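Local coordinates for protein glycerol dehydratase (Clostridium butyricum, PDB 1R9D) that probably dehydrates glycerol without vitamin B12, using a glycyl radical in place of the cobalamin cofactor, at residues A135-M139 against C508-A512; Y491-M495 against G616-Y620; M495-K500 against E623-Y627. All coordinates share one frame; numbering follows the deposited sequence.

Contact 1: residues A135-M139 against C508-A512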
loop_
_atom_site.group_PDB
_atom_site.type_symbol
_atom_site.label_atom_id
_atom_site.label_comp_id
_atom_site.label_asym_id
_atom_site.label_seq_id
_atom_site.Cartn_x
_atom_site.Cartn_y
_atom_site.Cartn_z
ATOM N N ALA A 135 8.842 0.281 9.412
ATOM C CA ALA A 135 8.199 0.169 10.724
ATOM C C ALA A 135 8.555 1.368 11.593
ATOM O O ALA A 135 7.688 1.956 12.242
ATOM C CB ALA A 135 8.627 -1.122 11.416
ATOM N N THR A 136 9.836 1.730 11.610
ATOM C CA THR A 136 10.280 2.875 12.397
ATOM C C THR A 136 9.642 4.172 11.897
ATOM O O THR A 136 9.261 5.039 12.691
ATOM C CB THR A 136 11.822 3.007 12.356
ATOM O OG1 THR A 136 12.405 1.925 13.092
ATOM C CG2 THR A 136 12.271 4.326 12.967
ATOM N N SER A 137 9.513 4.307 10.581
ATOM C CA SER A 137 8.908 5.505 10.013
ATOM C C SER A 137 7.448 5.665 10.435
ATOM O O SER A 137 6.955 6.786 10.550
ATOM C CB SER A 137 8.998 5.474 8.484
ATOM O OG SER A 137 10.350 5.492 8.056
ATOM N N TYR A 138 6.756 4.548 10.658
ATOM C CA TYR A 138 5.353 4.602 11.070
ATOM C C TYR A 138 5.181 4.940 12.554
ATOM O O TYR A 138 4.127 5.424 12.966
ATOM C CB TYR A 138 4.649 3.276 10.764
ATOM C CG TYR A 138 4.031 3.207 9.384
ATOM C CD1 TYR A 138 4.409 2.217 8.475
ATOM C CD2 TYR A 138 3.068 4.133 8.985
ATOM C CE1 TYR A 138 3.842 2.157 7.200
ATOM C CE2 TYR A 138 2.497 4.079 7.715
ATOM C CZ TYR A 138 2.890 3.091 6.830
ATOM O OH TYR A 138 2.341 3.049 5.567
ATOM N N MET A 139 6.220 4.700 13.349
ATOM C CA MET A 139 6.169 4.981 14.783
ATOM C C MET A 139 6.294 6.469 15.077
ATOM O O MET A 139 7.031 7.182 14.399
ATOM C CB MET A 139 7.296 4.247 15.516
ATOM C CG MET A 139 7.190 2.744 15.512
ATOM S SD MET A 139 8.570 1.988 16.398
ATOM C CE MET A 139 8.644 0.394 15.603
ATOM N N CYS A 508 2.815 -0.985 14.200
ATOM C CA CYS A 508 3.558 -0.329 13.127
ATOM C C CYS A 508 4.386 -1.358 12.357
ATOM O O CYS A 508 4.525 -1.268 11.135
ATOM C CB CYS A 508 4.471 0.764 13.694
ATOM S SG CYS A 508 3.586 2.217 14.330
ATOM N N ILE A 509 4.927 -2.335 13.078
ATOM C CA ILE A 509 5.720 -3.400 12.477
ATOM C C ILE A 509 4.787 -4.301 11.665
ATOM O O ILE A 509 5.164 -4.821 10.612
ATOM C CB ILE A 509 6.431 -4.226 13.571
ATOM C CG1 ILE A 509 7.442 -3.335 14.295
ATOM C CG2 ILE A 509 7.135 -5.443 12.968
ATOM C CD1 ILE A 509 7.999 -3.971 15.562
ATOM N N ASP A 510 3.562 -4.464 12.164
ATOM C CA ASP A 510 2.528 -5.280 11.523
ATOM C C ASP A 510 2.212 -4.659 10.154
ATOM O O ASP A 510 2.193 -5.346 9.124
ATOM C CB ASP A 510 1.272 -5.278 12.413
ATOM C CG ASP A 510 0.417 -6.532 12.264
ATOM O OD1 ASP A 510 0.243 -7.029 11.131
ATOM O OD2 ASP A 510 -0.110 -7.014 13.299
ATOM N N ILE A 511 1.977 -3.351 10.150
ATOM C CA ILE A 511 1.679 -2.628 8.918
ATOM C C ILE A 511 2.846 -2.727 7.936
ATOM O O ILE A 511 2.637 -2.891 6.736
ATOM C CB ILE A 511 1.374 -1.137 9.210
ATOM C CG1 ILE A 511 0.031 -1.019 9.938
ATOM C CG2 ILE A 511 1.325 -0.337 7.908
ATOM C CD1 ILE A 511 -0.267 0.378 10.470
ATOM N N ALA A 512 4.073 -2.647 8.448
ATOM C CA ALA A 512 5.260 -2.715 7.593
ATOM C C ALA A 512 5.400 -4.050 6.868
ATOM O O ALA A 512 5.732 -4.079 5.680
ATOM C CB ALA A 512 6.522 -2.424 8.411
#

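Contact 2: residues Y491-M495 against G616-Y620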
loop_
_atom_site.group_PDB
_atom_site.type_symbol
_atom_site.label_atom_id
_atom_site.label_comp_id
_atom_site.label_asym_id
_atom_site.label_seq_id
_atom_site.Cartn_x
_atom_site.Cartn_y
_atom_site.Cartn_z
ATOM N N TYR A 491 1.488 1.943 40.032
ATOM C CA TYR A 491 1.982 0.773 39.310
ATOM C C TYR A 491 1.154 0.607 38.035
ATOM O O TYR A 491 1.698 0.411 36.944
ATOM C CB TYR A 491 1.843 -0.461 40.205
ATOM C CG TYR A 491 2.114 -1.803 39.550
ATOM C CD1 TYR A 491 3.402 -2.179 39.175
ATOM C CD2 TYR A 491 1.081 -2.716 39.353
ATOM C CE1 TYR A 491 3.655 -3.441 38.623
ATOM C CE2 TYR A 491 1.318 -3.974 38.805
ATOM C CZ TYR A 491 2.605 -4.330 38.444
ATOM O OH TYR A 491 2.836 -5.581 37.917
ATOM N N LYS A 492 -0.165 0.694 38.180
ATOM C CA LYS A 492 -1.064 0.561 37.039
ATOM C C LYS A 492 -0.854 1.677 36.014
ATOM O O LYS A 492 -0.947 1.440 34.807
ATOM C CB LYS A 492 -2.520 0.549 37.516
ATOM C CG LYS A 492 -3.560 0.432 36.401
ATOM C CD LYS A 492 -4.927 0.100 36.986
ATOM C CE LYS A 492 -6.031 0.131 35.943
ATOM N NZ LYS A 492 -6.415 1.521 35.564
ATOM N N ALA A 493 -0.559 2.884 36.491
ATOM C CA ALA A 493 -0.336 4.024 35.604
ATOM C C ALA A 493 0.936 3.854 34.776
ATOM O O ALA A 493 0.973 4.224 33.595
ATOM C CB ALA A 493 -0.267 5.315 36.412
ATOM N N GLN A 494 1.985 3.317 35.393
ATOM C CA GLN A 494 3.234 3.083 34.669
ATOM C C GLN A 494 3.006 1.966 33.647
ATOM O O GLN A 494 3.438 2.061 32.499
ATOM C CB GLN A 494 4.355 2.662 35.625
ATOM C CG GLN A 494 4.866 3.755 36.558
ATOM C CD GLN A 494 5.501 4.931 35.824
ATOM O OE1 GLN A 494 6.171 4.760 34.802
ATOM N NE2 GLN A 494 5.308 6.133 36.360
ATOM N N MET A 495 2.326 0.908 34.078
ATOM C CA MET A 495 2.034 -0.234 33.211
ATOM C C MET A 495 1.259 0.229 31.979
ATOM O O MET A 495 1.586 -0.134 30.847
ATOM C CB MET A 495 1.202 -1.273 33.973
ATOM C CG MET A 495 1.036 -2.616 33.264
ATOM S SD MET A 495 2.538 -3.624 33.292
ATOM C CE MET A 495 2.502 -4.262 34.991
ATOM N N GLY A 616 -0.530 -8.703 40.349
ATOM C CA GLY A 616 0.526 -7.982 39.656
ATOM C C GLY A 616 0.565 -8.331 38.177
ATOM O O GLY A 616 0.719 -7.451 37.322
ATOM N N ALA A 617 0.416 -9.619 37.875
ATOM C CA ALA A 617 0.425 -10.093 36.494
ATOM C C ALA A 617 -0.850 -9.674 35.773
ATOM O O ALA A 617 -0.825 -9.370 34.582
ATOM C CB ALA A 617 0.567 -11.606 36.460
ATOM N N LEU A 618 -1.966 -9.662 36.500
ATOM C CA LEU A 618 -3.245 -9.274 35.920
ATOM C C LEU A 618 -3.271 -7.828 35.462
ATOM O O LEU A 618 -3.972 -7.494 34.509
ATOM C CB LEU A 618 -4.385 -9.522 36.915
ATOM C CG LEU A 618 -4.948 -10.945 36.897
ATOM C CD1 LEU A 618 -5.866 -11.172 38.109
ATOM C CD2 LEU A 618 -5.712 -11.164 35.592
ATOM N N VAL A 619 -2.526 -6.957 36.140
ATOM C CA VAL A 619 -2.488 -5.555 35.744
ATOM C C VAL A 619 -1.905 -5.483 34.329
ATOM O O VAL A 619 -2.403 -4.748 33.475
ATOM C CB VAL A 619 -1.624 -4.725 36.710
ATOM C CG1 VAL A 619 -1.443 -3.308 36.180
ATOM C CG2 VAL A 619 -2.299 -4.691 38.088
ATOM N N TYR A 620 -0.848 -6.252 34.090
ATOM C CA TYR A 620 -0.227 -6.301 32.768
ATOM C C TYR A 620 -1.217 -6.896 31.758
ATOM O O TYR A 620 -1.463 -6.329 30.693
ATOM C CB TYR A 620 1.025 -7.179 32.813
ATOM C CG TYR A 620 1.578 -7.511 31.444
ATOM C CD1 TYR A 620 2.244 -6.546 30.687
ATOM C CD2 TYR A 620 1.405 -8.778 30.895
ATOM C CE1 TYR A 620 2.725 -6.834 29.414
ATOM C CE2 TYR A 620 1.883 -9.081 29.612
ATOM C CZ TYR A 620 2.542 -8.101 28.881
ATOM O OH TYR A 620 3.031 -8.385 27.622
#

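Contact 3: residues M495-K500 against E623-Y627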
loop_
_atom_site.group_PDB
_atom_site.type_symbol
_atom_site.label_atom_id
_atom_site.label_comp_id
_atom_site.label_asym_id
_atom_site.label_seq_id
_atom_site.Cartn_x
_atom_site.Cartn_y
_atom_site.Cartn_z
ATOM N N MET A 495 2.326 0.908 34.078
ATOM C CA MET A 495 2.034 -0.234 33.211
ATOM C C MET A 495 1.259 0.229 31.979
ATOM O O MET A 495 1.586 -0.134 30.847
ATOM C CB MET A 495 1.202 -1.273 33.973
ATOM C CG MET A 495 1.036 -2.616 33.264
ATOM S SD MET A 495 2.538 -3.624 33.292
ATOM C CE MET A 495 2.502 -4.262 34.991
ATOM N N GLU A 496 0.232 1.038 32.212
ATOM C CA GLU A 496 -0.610 1.550 31.138
ATOM C C GLU A 496 0.157 2.291 30.051
ATOM O O GLU A 496 -0.072 2.073 28.857
ATOM C CB GLU A 496 -1.679 2.473 31.725
ATOM C CG GLU A 496 -2.521 3.206 30.696
ATOM C CD GLU A 496 -3.553 4.108 31.345
ATOM O OE1 GLU A 496 -3.166 4.935 32.207
ATOM O OE2 GLU A 496 -4.749 3.994 30.997
ATOM N N TYR A 497 1.069 3.164 30.465
ATOM C CA TYR A 497 1.849 3.954 29.525
ATOM C C TYR A 497 2.750 3.113 28.627
ATOM O O TYR A 497 2.730 3.257 27.405
ATOM C CB TYR A 497 2.709 4.971 30.278
ATOM C CG TYR A 497 3.519 5.872 29.365
ATOM C CD1 TYR A 497 2.920 6.948 28.716
ATOM C CD2 TYR A 497 4.870 5.625 29.121
ATOM C CE1 TYR A 497 3.640 7.761 27.844
ATOM C CE2 TYR A 497 5.605 6.434 28.243
ATOM C CZ TYR A 497 4.977 7.499 27.610
ATOM O OH TYR A 497 5.677 8.301 26.733
ATOM N N PHE A 498 3.542 2.234 29.226
ATOM C CA PHE A 498 4.451 1.419 28.431
ATOM C C PHE A 498 3.784 0.308 27.629
ATOM O O PHE A 498 4.256 -0.029 26.543
ATOM C CB PHE A 498 5.568 0.876 29.324
ATOM C CG PHE A 498 6.521 1.941 29.785
ATOM C CD1 PHE A 498 7.457 2.481 28.907
ATOM C CD2 PHE A 498 6.436 2.460 31.073
ATOM C CE1 PHE A 498 8.294 3.529 29.301
ATOM C CE2 PHE A 498 7.270 3.511 31.478
ATOM C CZ PHE A 498 8.199 4.045 30.589
ATOM N N VAL A 499 2.692 -0.257 28.135
ATOM C CA VAL A 499 2.009 -1.297 27.376
ATOM C C VAL A 499 1.401 -0.640 26.135
ATOM O O VAL A 499 1.404 -1.217 25.054
ATOM C CB VAL A 499 0.895 -1.987 28.196
ATOM C CG1 VAL A 499 0.082 -2.909 27.296
ATOM C CG2 VAL A 499 1.517 -2.802 29.321
ATOM N N LYS A 500 0.899 0.582 26.292
ATOM C CA LYS A 500 0.310 1.298 25.168
ATOM C C LYS A 500 1.326 1.456 24.035
ATOM O O LYS A 500 1.028 1.168 22.875
ATOM C CB LYS A 500 -0.173 2.686 25.599
ATOM C CG LYS A 500 -0.903 3.436 24.494
ATOM C CD LYS A 500 -0.580 4.921 24.486
ATOM C CE LYS A 500 -0.982 5.608 25.776
ATOM N NZ LYS A 500 -0.679 7.070 25.721
ATOM N N GLU A 623 -4.112 -4.655 30.614
ATOM C CA GLU A 623 -3.708 -3.583 29.719
ATOM C C GLU A 623 -3.572 -4.128 28.296
ATOM O O GLU A 623 -4.080 -3.533 27.351
ATOM C CB GLU A 623 -2.372 -2.965 30.154
ATOM C CG GLU A 623 -2.415 -2.138 31.439
ATOM C CD GLU A 623 -3.474 -1.051 31.421
ATOM O OE1 GLU A 623 -3.612 -0.353 30.390
ATOM O OE2 GLU A 623 -4.164 -0.880 32.451
ATOM N N VAL A 624 -2.890 -5.261 28.153
ATOM C CA VAL A 624 -2.690 -5.867 26.837
ATOM C C VAL A 624 -4.018 -6.126 26.116
ATOM O O VAL A 624 -4.138 -5.872 24.914
ATOM C CB VAL A 624 -1.899 -7.195 26.949
ATOM C CG1 VAL A 624 -1.820 -7.879 25.586
ATOM C CG2 VAL A 624 -0.490 -6.918 27.465
ATOM N N ASN A 625 -5.013 -6.621 26.851
ATOM C CA ASN A 625 -6.328 -6.917 26.274
ATOM C C ASN A 625 -7.039 -5.725 25.631
ATOM O O ASN A 625 -7.962 -5.907 24.839
ATOM C CB ASN A 625 -7.263 -7.513 27.337
ATOM C CG ASN A 625 -7.060 -8.999 27.533
ATOM O OD1 ASN A 625 -6.298 -9.642 26.808
ATOM N ND2 ASN A 625 -7.753 -9.559 28.519
ATOM N N LYS A 626 -6.619 -4.512 25.964
ATOM C CA LYS A 626 -7.255 -3.315 25.420
ATOM C C LYS A 626 -6.987 -3.044 23.946
ATOM O O LYS A 626 -7.743 -2.306 23.303
ATOM C CB LYS A 626 -6.800 -2.076 26.191
ATOM C CG LYS A 626 -7.246 -1.997 27.633
ATOM C CD LYS A 626 -6.522 -0.851 28.320
ATOM C CE LYS A 626 -6.984 -0.664 29.758
ATOM N NZ LYS A 626 -6.279 0.498 30.382
ATOM N N TYR A 627 -5.927 -3.644 23.412
ATOM C CA TYR A 627 -5.515 -3.380 22.034
ATOM C C TYR A 627 -5.919 -4.334 20.917
ATOM O O TYR A 627 -6.176 -5.510 21.150
ATOM C CB TYR A 627 -3.993 -3.198 22.027
ATOM C CG TYR A 627 -3.563 -2.128 22.993
ATOM C CD1 TYR A 627 -3.369 -2.416 24.349
ATOM C CD2 TYR A 627 -3.471 -0.800 22.583
ATOM C CE1 TYR A 627 -3.108 -1.401 25.273
ATOM C CE2 TYR A 627 -3.211 0.223 23.496
ATOM C CZ TYR A 627 -3.038 -0.084 24.839
ATOM O OH TYR A 627 -2.851 0.936 25.744
HETATM O O HOH W 1 -2.104 0.188 28.179
#

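Contact 1: residues A135-M139 against C508-A512
Close helix-helix packing inside the pyruvate formate lyase-like fold brings A135 against I509, where the last turn of helix 131-138 lies on the long helix 484-516. The CA atoms of A135 and I509 are 4.7 Å apart, and A135 and A512 put only their CB methyls into this approach. A135 is wedged between two residues one turn apart on the long helix: its CB lies 3.8 Å from CG1 of I509, and A512 CB comes up beside its backbone N at 3.7 Å. No hydrogen bond joins the two segments; the touching residues are all buried.

Y138 reaches across on the other flank. Its side chain meets that of I511 at about a right angle, and the I511 CG2 methyl makes an off-centre CH-pi contact, 4.1 Å from the ring centroid and 3.6 Å from CE1. This branch of I511 stands anti to the backbone N, while CG1 lies beside that N, which makes CG2 the methyl presented to the tyrosine. The phenol end is held by a hydrogen bond between Y138 OH and E515 OE1, one turn further along the same long helix, so Y138 grips helix 484-516 by both ring and hydroxyl. P46 of the second subunit packs on Y138, I199 of that subunit on C508, and K200 on I511, placing the contact at the dimer interface.

C508 packs against the end of helix 131-138, its CB on Y138 CB and M139 CG. M139, the first residue to leave the helical conformation, touches the cysteine with CG, 3.8 Å from C508 CB, and runs on extended until CE is near I509 CG1. The thiol turns to the backbone of the helix end, C508 SG resting 3.5 Å from the carbonyl O of Y138.

Contact 2: residues Y491-M495 against G616-Y620
Helices 484-516 and 607-624 pass with the axes of Y491-M495 and G616-Y620 10.2 Å apart and their N-to-C directions 36° from parallel, and the closest backbone pair is K492 and V619, whose CA atoms are 6.4 Å apart. V619 is central to the contact, its side chain pointing at the other helix and touching Y491, K492 and M495, residues that share one face of helix 484-516. The ring of Y491 slants against it, with CE2 3.7 Å from V619 CB and both valine methyls close by. CG1 of V619 also touches M495 CG at 3.9 Å, and K492 adds a third contact with its CA 4.0 Å from the same methyl before its long chain leads away.

Beyond the valine the Y491 ring carries its hydroxyl to the other backbone. OH donates to G616 O at 2.9 Å, the acceptor lying near the plane of the ring at its edge. The donor lies 41° out of the carbonyl plane of G616, above it.

M495 is bent: CG is anti to the backbone N, and the turns at chi2 (74°) and again at chi3 bring SD and CE against CB of Y620, the two side chains crossing at about a right angle. SD meets the Y620 ring at its edge, near the ring plane and 5.2 Å from the centroid, a Met-aromatic contact, and lies 3.9 Å from Y620 CB.

Around this pair, helix 453-461 covers one flank, its I456 touching both Y491 and Q494. Y620 leans on L453 of that helix, and its ring meets that of F451 on strand 449-452, with V499 and M502 of helix 484-516 beside it.

Contact 3: residues M495-K500 against E623-Y627
V499 sets its CG1 methyl against E623 and Y627, 3.8 Å from E623 CB and 4.1 Å from Y627 CE1. Beside it a water joins E496, E623 and Y627: it donates hydrogen bonds to E496 O (2.9 Å) and E623 OE1 (2.7 Å) and accepts one from Y627 OH (2.7 Å), lying at the edge of the tyrosine ring in its plane. Y627 OH also rests on the K500 side chain, 3.2 Å from K500 CB. E623 is folded at chi2 (-53°), which brings its carboxylate over the E496 backbone. There it joins a salt-bridge network: K626 NZ meets E623 OE1 at 2.8 Å on the syn side, 27° out of the carboxylate plane, and a long bridge of 3.9 Å links NZ to E496 OE2. The lysine charge would be expected to temper the proximity of the two glutamates. K626 and Y627 are placed by a type I turn from V624 to Y627. Further out, Y627 is tied through its backbone to F635, F451 of strand 449-452 lies against V499, and I194 of the second subunit packs on both K500 and Y627.

Overall arrangement
From the N terminus, helix 131-138 comes first; contact 1 closes a loop of 368 residues when the chain returns to it late in helix 484-516. Earlier turns of that helix carry contacts 2 and 3, which close loops of 120 and 122 residues on helix 607-624 and the turn V624-Y627. The three loops cross one another, none nesting inside another. Helix 484-516 is thus the common spine, M495 being shared by contacts 2 and 3, whose centres are 9 Å apart and which also touch through V499 and Y620. Contact 1 lies about 18 Å from contact 3, centre to centre, and both border the second subunit, whereas contact 2 does not.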